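Long-range contacts in reducing-end xylose-releasing exo-oligoxylanase Rex8A (Paenibacillus barcinonensis, PDB 6SUD), which hydrolyses xylooligosaccharides, including branched ones, releasing xylose from their reducing ends in the breakdown of xylan: residues 75-80 with 134-139; 160-165 with 211-216; 199-204 with 277-282. The protein carries 1 engineered substitution. One frame throughout, in Å; residues are numbered along the deposited sequence.

Contact 1 of 3, residues 75-80 with 134-139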
loop_
_atom_site.group_PDB
_atom_site.type_symbol
_atom_site.label_atom_id
_atom_site.label_comp_id
_atom_site.label_asym_id
_atom_site.label_seq_id
_atom_site.Cartn_x
_atom_site.Cartn_y
_atom_site.Cartn_z
ATOM N N GLY A 75 4.461 -7.107 -3.615
ATOM C CA GLY A 75 4.709 -7.997 -4.766
ATOM C C GLY A 75 3.539 -8.938 -5.008
ATOM O O GLY A 75 3.171 -9.158 -6.163
ATOM N N MET A 76 2.939 -9.469 -3.949
ATOM C CA MET A 76 1.753 -10.342 -4.107
ATOM C C MET A 76 0.577 -9.546 -4.706
ATOM O O MET A 76 -0.120 -10.092 -5.591
ATOM C CB MET A 76 1.385 -10.965 -2.765
ATOM C CG MET A 76 2.266 -12.145 -2.415
ATOM S SD MET A 76 2.123 -12.606 -0.676
ATOM C CE MET A 76 0.416 -13.150 -0.665
ATOM N N MET A 77 0.360 -8.299 -4.285
ATOM C CA MET A 77 -0.746 -7.478 -4.830
ATOM C C MET A 77 -0.476 -7.195 -6.308
ATOM O O MET A 77 -1.407 -7.302 -7.109
ATOM C CB MET A 77 -0.933 -6.144 -4.098
ATOM C CG MET A 77 -2.132 -5.356 -4.622
ATOM S SD MET A 77 -3.725 -6.253 -4.471
ATOM C CE MET A 77 -4.032 -6.051 -2.723
ATOM N N MET A 78 0.758 -6.838 -6.660
ATOM C CA MET A 78 1.084 -6.565 -8.082
ATOM C C MET A 78 0.818 -7.842 -8.888
ATOM O O MET A 78 0.168 -7.746 -9.947
ATOM C CB MET A 78 2.539 -6.147 -8.256
ATOM C CG MET A 78 2.939 -4.923 -7.449
ATOM S SD MET A 78 4.729 -4.663 -7.605
ATOM C CE MET A 78 4.999 -3.328 -6.444
ATOM N N ALA A 79 1.254 -8.994 -8.366
ATOM C CA ALA A 79 1.168 -10.304 -9.073
ATOM C C ALA A 79 -0.300 -10.615 -9.365
ATOM O O ALA A 79 -0.592 -11.033 -10.508
ATOM C CB ALA A 79 1.838 -11.445 -8.349
ATOM N N VAL A 80 -1.177 -10.443 -8.380
ATOM C CA VAL A 80 -2.590 -10.884 -8.540
ATOM C C VAL A 80 -3.304 -9.882 -9.453
ATOM O O VAL A 80 -4.034 -10.341 -10.341
ATOM C CB VAL A 80 -3.310 -11.175 -7.204
ATOM C CG1 VAL A 80 -3.513 -9.957 -6.312
ATOM C CG2 VAL A 80 -4.618 -11.879 -7.480
ATOM N N ALA A 134 -3.410 -10.057 3.323
ATOM C CA ALA A 134 -4.803 -10.515 3.445
ATOM C C ALA A 134 -5.579 -10.125 2.179
ATOM O O ALA A 134 -6.255 -10.992 1.601
ATOM C CB ALA A 134 -5.419 -9.929 4.687
ATOM N N MET A 135 -5.478 -8.871 1.744
ATOM C CA MET A 135 -6.225 -8.401 0.552
ATOM C C MET A 135 -5.741 -9.150 -0.694
ATOM O O MET A 135 -6.580 -9.591 -1.490
ATOM C CB MET A 135 -6.077 -6.893 0.344
ATOM C CG MET A 135 -7.010 -6.332 -0.719
ATOM S SD MET A 135 -8.725 -6.209 -0.131
ATOM C CE MET A 135 -9.456 -7.736 -0.713
ATOM N N ALA A 136 -4.434 -9.298 -0.869
ATOM C CA ALA A 136 -3.875 -9.999 -2.050
ATOM C C ALA A 136 -4.335 -11.467 -2.056
ATOM O O ALA A 136 -4.695 -11.983 -3.149
ATOM C CB ALA A 136 -2.381 -9.864 -2.074
ATOM N N LEU A 137 -4.342 -12.124 -0.896
ATOM C CA LEU A 137 -4.751 -13.554 -0.778
ATOM C C LEU A 137 -6.252 -13.692 -1.072
ATOM O O LEU A 137 -6.648 -14.648 -1.782
ATOM C CB LEU A 137 -4.422 -14.062 0.620
ATOM C CG LEU A 137 -2.970 -14.465 0.843
ATOM C CD1 LEU A 137 -2.658 -14.499 2.326
ATOM C CD2 LEU A 137 -2.681 -15.802 0.186
ATOM N N PHE A 138 -7.068 -12.755 -0.606
ATOM C CA PHE A 138 -8.515 -12.747 -0.944
ATOM C C PHE A 138 -8.686 -12.635 -2.462
ATOM O O PHE A 138 -9.499 -13.369 -3.034
ATOM C CB PHE A 138 -9.284 -11.639 -0.227
ATOM C CG PHE A 138 -9.616 -11.948 1.208
ATOM C CD1 PHE A 138 -10.175 -13.173 1.555
ATOM C CD2 PHE A 138 -9.414 -11.000 2.199
ATOM C CE1 PHE A 138 -10.468 -13.470 2.877
ATOM C CE2 PHE A 138 -9.724 -11.296 3.521
ATOM C CZ PHE A 138 -10.244 -12.530 3.854
ATOM N N PHE A 139 -7.928 -11.753 -3.116
ATOM C CA PHE A 139 -8.019 -11.562 -4.589
ATOM C C PHE A 139 -7.529 -12.831 -5.299
ATOM O O PHE A 139 -8.120 -13.207 -6.308
ATOM C CB PHE A 139 -7.247 -10.322 -5.061
ATOM C CG PHE A 139 -7.876 -8.993 -4.722
ATOM C CD1 PHE A 139 -9.217 -8.895 -4.365
ATOM C CD2 PHE A 139 -7.126 -7.829 -4.756
ATOM C CE1 PHE A 139 -9.784 -7.667 -4.055
ATOM C CE2 PHE A 139 -7.700 -6.601 -4.441
ATOM C CZ PHE A 139 -9.022 -6.524 -4.088
#
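Met76 meets helix 127-144 at two points along its side chain. Its CB lies 4.0 Å from CB of Ala136, and the chain bends about its CG-SD bond to bring CE within 3.9 Å of Leu137 CG, the two side chains passing at a slant. Met77 works on the other flank of the Ala136 methyl. Its CA-CB bond does not aim at the partner helix, but with CG anti to the backbone N (chi1 -176°) and two further bends the thioether swings across the gap. CE ends 3.6 Å from Met135 CG, and SD settles against the rim of the Phe139 ring, 3.8 Å from CD2. The sulfur stands 80° off the ring normal, a Met-aromatic contact made at the edge. One turn on, Val80 completes the row: CG1 approaches Ala136 O, while CG2 lies 3.9 Å from Phe139 CB, the two side chains standing roughly at right angles.

Two nearly parallel helices thus illustrate how a small residue sets a close approach. The segment axes come within 8.7 Å at a crossing angle of 25°, and the CA atoms of Met77 and Ala136 are 4.9 Å apart, with a bare methyl between the backbones. Such a pair, two apart in the chain, is consistent with the inner ring of the (alpha/alpha)6 barrel of family 8 glycoside hydrolases. Helix 85-99 adds Trp92 beside Met76 and Leu137, and Phe202 of helix 200-209 meets both Met77 and Met135. No hydrogen bond crosses between the segments; every touching residue is buried, so cohesion rests on apolar burial and dispersion.

Contact 2 of 3, residues 160-165 with 211-216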
loop_
_atom_site.group_PDB
_atom_site.type_symbol
_atom_site.label_atom_id
_atom_site.label_comp_id
_atom_site.label_asym_id
_atom_site.label_seq_id
_atom_site.Cartn_x
_atom_site.Cartn_y
_atom_site.Cartn_z
ATOM N N ILE A 160 -4.823 -14.567 8.977
ATOM C CA ILE A 160 -4.086 -13.293 9.230
ATOM C C ILE A 160 -5.038 -12.311 9.925
ATOM O O ILE A 160 -4.673 -11.771 10.995
ATOM C CB ILE A 160 -3.499 -12.716 7.925
ATOM C CG1 ILE A 160 -2.511 -13.691 7.287
ATOM C CG2 ILE A 160 -2.875 -11.348 8.190
ATOM C CD1 ILE A 160 -1.951 -13.235 5.948
ATOM N N LEU A 161 -6.226 -12.080 9.359
ATOM C CA LEU A 161 -7.153 -11.026 9.853
ATOM C C LEU A 161 -7.751 -11.455 11.202
ATOM O O LEU A 161 -8.053 -10.565 12.014
ATOM C CB LEU A 161 -8.248 -10.755 8.819
ATOM C CG LEU A 161 -7.802 -10.063 7.531
ATOM C CD1 LEU A 161 -9.014 -9.660 6.708
ATOM C CD2 LEU A 161 -6.935 -8.847 7.823
ATOM N N HIS A 162 -7.903 -12.757 11.452
ATOM C CA HIS A 162 -8.288 -13.263 12.802
ATOM C C HIS A 162 -7.267 -12.785 13.846
ATOM O O HIS A 162 -7.688 -12.194 14.864
ATOM C CB HIS A 162 -8.404 -14.786 12.848
ATOM C CG HIS A 162 -8.681 -15.258 14.234
ATOM N ND1 HIS A 162 -9.918 -15.110 14.808
ATOM C CD2 HIS A 162 -7.882 -15.807 15.178
ATOM C CE1 HIS A 162 -9.885 -15.570 16.041
ATOM N NE2 HIS A 162 -8.644 -15.995 16.297
ATOM N N ALA A 163 -5.973 -13.036 13.613
ATOM C CA ALA A 163 -4.888 -12.639 14.537
ATOM C C ALA A 163 -4.886 -11.108 14.669
ATOM O O ALA A 163 -4.772 -10.601 15.794
ATOM C CB ALA A 163 -3.571 -13.192 14.069
ATOM N N CYS A 164 -5.085 -10.385 13.564
ATOM C CA CYS A 164 -5.100 -8.898 13.541
ATOM C C CYS A 164 -6.094 -8.347 14.568
ATOM O O CYS A 164 -5.800 -7.304 15.167
ATOM C CB CYS A 164 -5.478 -8.374 12.166
ATOM S SG CYS A 164 -4.126 -8.542 10.973
ATOM N N LEU A 165 -7.248 -8.993 14.746
ATOM C CA LEU A 165 -8.284 -8.479 15.674
ATOM C C LEU A 165 -8.232 -9.186 17.032
ATOM O O LEU A 165 -8.645 -8.540 18.008
ATOM C CB LEU A 165 -9.668 -8.629 15.041
ATOM C CG LEU A 165 -9.878 -7.873 13.733
ATOM C CD1 LEU A 165 -11.353 -7.882 13.364
ATOM C CD2 LEU A 165 -9.344 -6.442 13.822
ATOM N N ASN A 211 -13.686 -13.716 8.304
ATOM C CA ASN A 211 -14.516 -14.542 9.218
ATOM C C ASN A 211 -15.808 -13.781 9.550
ATOM O O ASN A 211 -15.739 -12.572 9.844
ATOM C CB ASN A 211 -13.750 -14.926 10.480
ATOM C CG ASN A 211 -12.730 -16.018 10.245
ATOM O OD1 ASN A 211 -12.796 -16.753 9.258
ATOM N ND2 ASN A 211 -11.754 -16.108 11.128
ATOM N N GLU A 212 -16.943 -14.482 9.537
ATOM C CA GLU A 212 -18.295 -13.876 9.693
ATOM C C GLU A 212 -18.354 -13.012 10.961
ATOM O O GLU A 212 -18.895 -11.898 10.881
ATOM C CB GLU A 212 -19.369 -14.965 9.724
ATOM C CG GLU A 212 -19.581 -15.619 8.372
ATOM C CD GLU A 212 -20.759 -16.573 8.309
ATOM O OE1 GLU A 212 -20.789 -17.519 9.127
ATOM O OE2 GLU A 212 -21.650 -16.363 7.447
ATOM N N GLN A 213 -17.791 -13.494 12.074
ATOM C CA GLN A 213 -17.884 -12.829 13.405
ATOM C C GLN A 213 -17.236 -11.438 13.351
ATOM O O GLN A 213 -17.576 -10.607 14.199
ATOM C CB GLN A 213 -17.243 -13.677 14.512
ATOM C CG GLN A 213 -15.736 -13.885 14.362
ATOM C CD GLN A 213 -15.048 -14.446 15.584
ATOM O OE1 GLN A 213 -15.627 -14.573 16.657
ATOM N NE2 GLN A 213 -13.779 -14.789 15.425
ATOM N N ASP A 214 -16.337 -11.194 12.393
ATOM C CA ASP A 214 -15.532 -9.943 12.339
ATOM C C ASP A 214 -16.101 -8.963 11.308
ATOM O O ASP A 214 -15.593 -7.832 11.236
ATOM C CB ASP A 214 -14.063 -10.267 12.067
ATOM C CG ASP A 214 -13.362 -10.990 13.207
ATOM O OD1 ASP A 214 -13.856 -10.904 14.347
ATOM O OD2 ASP A 214 -12.333 -11.630 12.948
ATOM N N ARG A 215 -17.118 -9.341 10.535
ATOM C CA ARG A 215 -17.535 -8.513 9.370
ATOM C C ARG A 215 -18.067 -7.150 9.827
ATOM O O ARG A 215 -17.741 -6.151 9.152
ATOM C CB ARG A 215 -18.492 -9.299 8.475
ATOM C CG ARG A 215 -17.757 -10.374 7.691
ATOM C CD ARG A 215 -18.605 -11.138 6.712
ATOM N NE ARG A 215 -17.859 -12.280 6.222
ATOM C CZ ARG A 215 -18.382 -13.286 5.537
ATOM N NH1 ARG A 215 -19.666 -13.279 5.227
ATOM N NH2 ARG A 215 -17.614 -14.287 5.142
ATOM N N THR A 216 -18.821 -7.085 10.931
ATOM C CA THR A 216 -19.334 -5.807 11.490
ATOM C C THR A 216 -18.159 -4.884 11.830
ATOM O O THR A 216 -18.215 -3.703 11.443
ATOM C CB THR A 216 -20.236 -6.024 12.709
ATOM O OG1 THR A 216 -21.418 -6.660 12.224
ATOM C CG2 THR A 216 -20.603 -4.734 13.408
HETATM O O HOH W 1 -12.056 -14.299 13.386
#
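His162 turns the edge of its imidazole toward the end of Gln213, with ring and amide nearly coplanar, their planes 4° apart. The two nitrogens, His162 ND1 and Gln213 NE2, are 3.9 Å apart, and a water joins them from a position in the plane of the ring. This water illustrates how a single solvent molecule can hold a loop to a helix. It lies 2.7 Å from His162 ND1, accepts hydrogen bonds from Asn211 ND2 at 2.9 Å and Gln213 NE2 at 2.7 Å, and donates to Asp214 OD2 at 2.7 Å. Four side chains therefore grip one oxygen, and no direct hydrogen bond passes between the segments. The imidazole reaches the water because CG is anti to the backbone N (chi1 175°); its CB meanwhile lies against the amide nitrogen of Asn211.

A turn further along the helix, Leu165 and Asp214 point tip to tip, with CD1 of the leucine 3.7 Å from CG of the acid. That methyl lies near both carboxylate oxygens, OD2 turned to the water and OD1 hydrogen-bonded to His166 NE2. The bonds from the water and His166 would probably favour the charged carboxylate, although neither histidine's charge is seen.

The contact lies at the surface, away from the xylose pockets, where the loop ahead of helix 215-232 meets the flank of helix 153-170. Trp218 of helix 215-232 touches both Leu161 and Leu165, continuing the join inward, while Leu161 also packs on Ala134 and Phe138 of helix 127-144. Cys164 shares a backbone hydrogen bond with Met176, just ahead of strand 177-178.

Contact 3 of 3, residues 199-204 with 277-282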
loop_
_atom_site.group_PDB
_atom_site.type_symbol
_atom_site.label_atom_id
_atom_site.label_comp_id
_atom_site.label_asym_id
_atom_site.label_seq_id
_atom_site.Cartn_x
_atom_site.Cartn_y
_atom_site.Cartn_z
ATOM N N LEU A 199 -6.465 1.854 5.040
ATOM C CA LEU A 199 -6.945 1.370 3.728
ATOM C C LEU A 199 -8.430 1.072 3.849
ATOM O O LEU A 199 -8.833 -0.090 3.794
ATOM C CB LEU A 199 -6.177 0.110 3.330
ATOM C CG LEU A 199 -4.656 0.194 3.332
ATOM C CD1 LEU A 199 -4.094 -1.170 3.022
ATOM C CD2 LEU A 199 -4.129 1.202 2.330
ATOM N N PRO A 200 -9.279 2.105 4.004
ATOM C CA PRO A 200 -10.718 1.901 4.189
ATOM C C PRO A 200 -11.339 1.014 3.104
ATOM O O PRO A 200 -12.233 0.254 3.402
ATOM C CB PRO A 200 -11.283 3.334 4.184
ATOM C CG PRO A 200 -10.169 4.164 3.575
ATOM C CD PRO A 200 -8.913 3.518 4.100
ATOM N N HIS A 201 -10.865 1.161 1.873
ATOM C CA HIS A 201 -11.296 0.358 0.705
ATOM C C HIS A 201 -10.983 -1.128 0.883
ATOM O O HIS A 201 -11.800 -1.946 0.398
ATOM C CB HIS A 201 -10.702 0.923 -0.586
ATOM C CG HIS A 201 -9.245 1.211 -0.560
ATOM N ND1 HIS A 201 -8.661 2.014 0.397
ATOM C CD2 HIS A 201 -8.265 0.892 -1.431
ATOM C CE1 HIS A 201 -7.370 2.130 0.132
ATOM N NE2 HIS A 201 -7.104 1.452 -0.977
ATOM N N PHE A 202 -9.892 -1.511 1.546
ATOM C CA PHE A 202 -9.640 -2.957 1.812
ATOM C C PHE A 202 -10.580 -3.415 2.934
ATOM O O PHE A 202 -11.031 -4.561 2.903
ATOM C CB PHE A 202 -8.198 -3.255 2.232
ATOM C CG PHE A 202 -7.150 -3.114 1.155
ATOM C CD1 PHE A 202 -7.453 -2.551 -0.069
ATOM C CD2 PHE A 202 -5.847 -3.564 1.366
ATOM C CE1 PHE A 202 -6.475 -2.416 -1.037
ATOM C CE2 PHE A 202 -4.875 -3.431 0.386
ATOM C CZ PHE A 202 -5.191 -2.853 -0.804
ATOM N N TYR A 203 -10.874 -2.542 3.898
ATOM C CA TYR A 203 -11.706 -2.928 5.068
ATOM C C TYR A 203 -13.127 -3.207 4.565
ATOM O O TYR A 203 -13.758 -4.142 5.085
ATOM C CB TYR A 203 -11.624 -1.924 6.220
ATOM C CG TYR A 203 -10.228 -1.463 6.560
ATOM C CD1 TYR A 203 -9.120 -2.256 6.309
ATOM C CD2 TYR A 203 -10.013 -0.216 7.117
ATOM C CE1 TYR A 203 -7.838 -1.808 6.573
ATOM C CE2 TYR A 203 -8.745 0.231 7.423
ATOM C CZ TYR A 203 -7.646 -0.559 7.133
ATOM O OH TYR A 203 -6.382 -0.106 7.370
ATOM N N GLU A 204 -13.615 -2.457 3.573
ATOM C CA GLU A 204 -14.921 -2.742 2.920
ATOM C C GLU A 204 -14.955 -4.184 2.414
ATOM O O GLU A 204 -16.001 -4.840 2.575
ATOM C CB GLU A 204 -15.160 -1.841 1.716
ATOM C CG GLU A 204 -15.415 -0.408 2.092
ATOM C CD GLU A 204 -16.798 -0.088 2.621
ATOM O OE1 GLU A 204 -17.591 -1.031 2.862
ATOM O OE2 GLU A 204 -17.088 1.113 2.761
ATOM N N TRP A 277 -11.842 6.343 -3.308
ATOM C CA TRP A 277 -12.791 7.158 -4.107
ATOM C C TRP A 277 -13.163 6.383 -5.378
ATOM O O TRP A 277 -14.365 6.228 -5.639
ATOM C CB TRP A 277 -12.225 8.537 -4.428
ATOM C CG TRP A 277 -13.179 9.336 -5.256
ATOM C CD1 TRP A 277 -13.077 9.646 -6.574
ATOM C CD2 TRP A 277 -14.423 9.888 -4.808
ATOM N NE1 TRP A 277 -14.153 10.377 -6.974
ATOM C CE2 TRP A 277 -15.003 10.537 -5.917
ATOM C CE3 TRP A 277 -15.107 9.886 -3.587
ATOM C CZ2 TRP A 277 -16.234 11.185 -5.835
ATOM C CZ3 TRP A 277 -16.334 10.513 -3.517
ATOM C CH2 TRP A 277 -16.886 11.159 -4.624
ATOM N N GLU A 278 -12.165 5.883 -6.111
ATOM C CA GLU A 278 -12.386 5.121 -7.373
ATOM C C GLU A 278 -13.289 3.903 -7.092
ATOM O O GLU A 278 -14.281 3.716 -7.819
ATOM C CB GLU A 278 -11.051 4.740 -8.015
ATOM C CG GLU A 278 -11.194 3.900 -9.275
ATOM C CD GLU A 278 -12.057 4.451 -10.397
ATOM O OE1 GLU A 278 -12.454 5.636 -10.328
ATOM O OE2 GLU A 278 -12.324 3.683 -11.362
ATOM N N TRP A 279 -12.980 3.098 -6.072
ATOM C CA TRP A 279 -13.706 1.826 -5.792
ATOM C C TRP A 279 -15.100 2.086 -5.212
ATOM O O TRP A 279 -16.039 1.354 -5.621
ATOM C CB TRP A 279 -12.893 0.924 -4.857
ATOM C CG TRP A 279 -11.734 0.252 -5.528
ATOM C CD1 TRP A 279 -11.277 0.462 -6.794
ATOM C CD2 TRP A 279 -10.870 -0.744 -4.950
ATOM N NE1 TRP A 279 -10.201 -0.346 -7.050
ATOM C CE2 TRP A 279 -9.926 -1.094 -5.941
ATOM C CE3 TRP A 279 -10.796 -1.372 -3.700
ATOM C CZ2 TRP A 279 -8.923 -2.035 -5.712
ATOM C CZ3 TRP A 279 -9.808 -2.309 -3.484
ATOM C CH2 TRP A 279 -8.895 -2.643 -4.486
ATOM N N PHE A 280 -15.240 3.008 -4.251
ATOM C CA PHE A 280 -16.456 3.092 -3.386
ATOM C C PHE A 280 -17.155 4.451 -3.487
ATOM O O PHE A 280 -18.356 4.472 -3.163
ATOM C CB PHE A 280 -16.105 2.717 -1.946
ATOM C CG PHE A 280 -15.751 1.261 -1.819
ATOM C CD1 PHE A 280 -16.693 0.281 -2.082
ATOM C CD2 PHE A 280 -14.482 0.857 -1.462
ATOM C CE1 PHE A 280 -16.369 -1.061 -2.002
ATOM C CE2 PHE A 280 -14.148 -0.487 -1.408
ATOM C CZ PHE A 280 -15.097 -1.450 -1.654
ATOM N N ARG A 281 -16.448 5.527 -3.863
ATOM C CA ARG A 281 -17.048 6.853 -4.193
ATOM C C ARG A 281 -17.896 7.324 -2.996
ATOM O O ARG A 281 -18.969 7.891 -3.225
ATOM C CB ARG A 281 -17.866 6.724 -5.490
ATOM C CG ARG A 281 -17.779 7.911 -6.445
ATOM C CD ARG A 281 -16.420 8.088 -7.104
ATOM N NE ARG A 281 -15.930 6.918 -7.825
ATOM C CZ ARG A 281 -16.236 6.587 -9.083
ATOM N NH1 ARG A 281 -17.072 7.330 -9.796
ATOM N NH2 ARG A 281 -15.720 5.488 -9.611
ATOM N N LYS A 282 -17.427 7.117 -1.759
ATOM C CA LYS A 282 -18.256 7.294 -0.531
ATOM C C LYS A 282 -18.036 8.654 0.149
ATOM O O LYS A 282 -19.017 9.156 0.760
ATOM C CB LYS A 282 -18.001 6.169 0.471
ATOM C CG LYS A 282 -18.771 4.890 0.189
ATOM C CD LYS A 282 -18.578 3.851 1.270
ATOM C CE LYS A 282 -19.641 2.773 1.285
ATOM N NZ LYS A 282 -19.300 1.664 0.359
#
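The face of the Trp279 indole receives the edge of the His201 imidazole, an offset edge-to-face pair with the planes at 73° and the centroid of the indole six-membered ring 5.6 Å from that of the imidazole. The histidine reaches this pose with CG between the backbone N and the carbonyl carbon (chi1 48°), and its CD2 lies beside Trp279 CE3 and CZ3. Phe202 approaches the same corner of the indole, CE1 being 4.1 Å from Trp279 CZ3.

Phe280 lays one face against Glu204 and turns an edge to His201. The face meets the aliphatic part of the acid: Glu204 CG stands 3.8 Å from the centroid of the Phe280 ring, 16° off its normal, a CH-pi contact. At the edge of that ring lie His201 CB and the carbonyl, with His201 O 3.3 Å from Phe280 CE2. No hydrogen-bond partner for this buried oxygen is found in the model; Phe280 CE2 lies against it. A bend at chi2 takes the Glu204 carboxylate on from the ring to meet Lys282 tip to tip, OE2 to NZ 3.3 Å, a salt bridge with only a weak hydrogen bond. The stronger partner of Glu204 is Arg226 of helix 215-232, which forms a salt bridge to OE2 through NH1.

Outside the pair, His201 NE2 bonds to a glycerol, probably from the crystallisation liquor, and Trp279 NE1 to the backbone oxygen of Tyr377. The case illustrates a graded interface between the start of helix 200-209 and the end of helix 268-280: buried aromatic and CH-pi packing inside, an ion pair reaching exposed Lys282 outside. The carboxylate shared by arginine and lysine is probably kept ionised, with its methylene chain serving the apolar layer.

From the N terminus, contact 1 comes first, pairing helix 69-81 with helix 127-144 and closing a loop that holds helix 85-99 and the short strands 113-114 and 120-122. It is complete before the other two begin. Contact 2 closes the stretch holding strands 177-178 and 183-184 and helix 200-209; contact 3 closes the one holding helix 215-232. These two cross, 199-204 falling between the segments of contact 2, though their nearest atoms stay about 6 Å apart. Contact 1 touches both, through Ala134, Leu137 and Phe138, which pack against Ile160 and Leu161, and through Phe202 and Trp279. Each contact joins helices with one other helix between them in the chain.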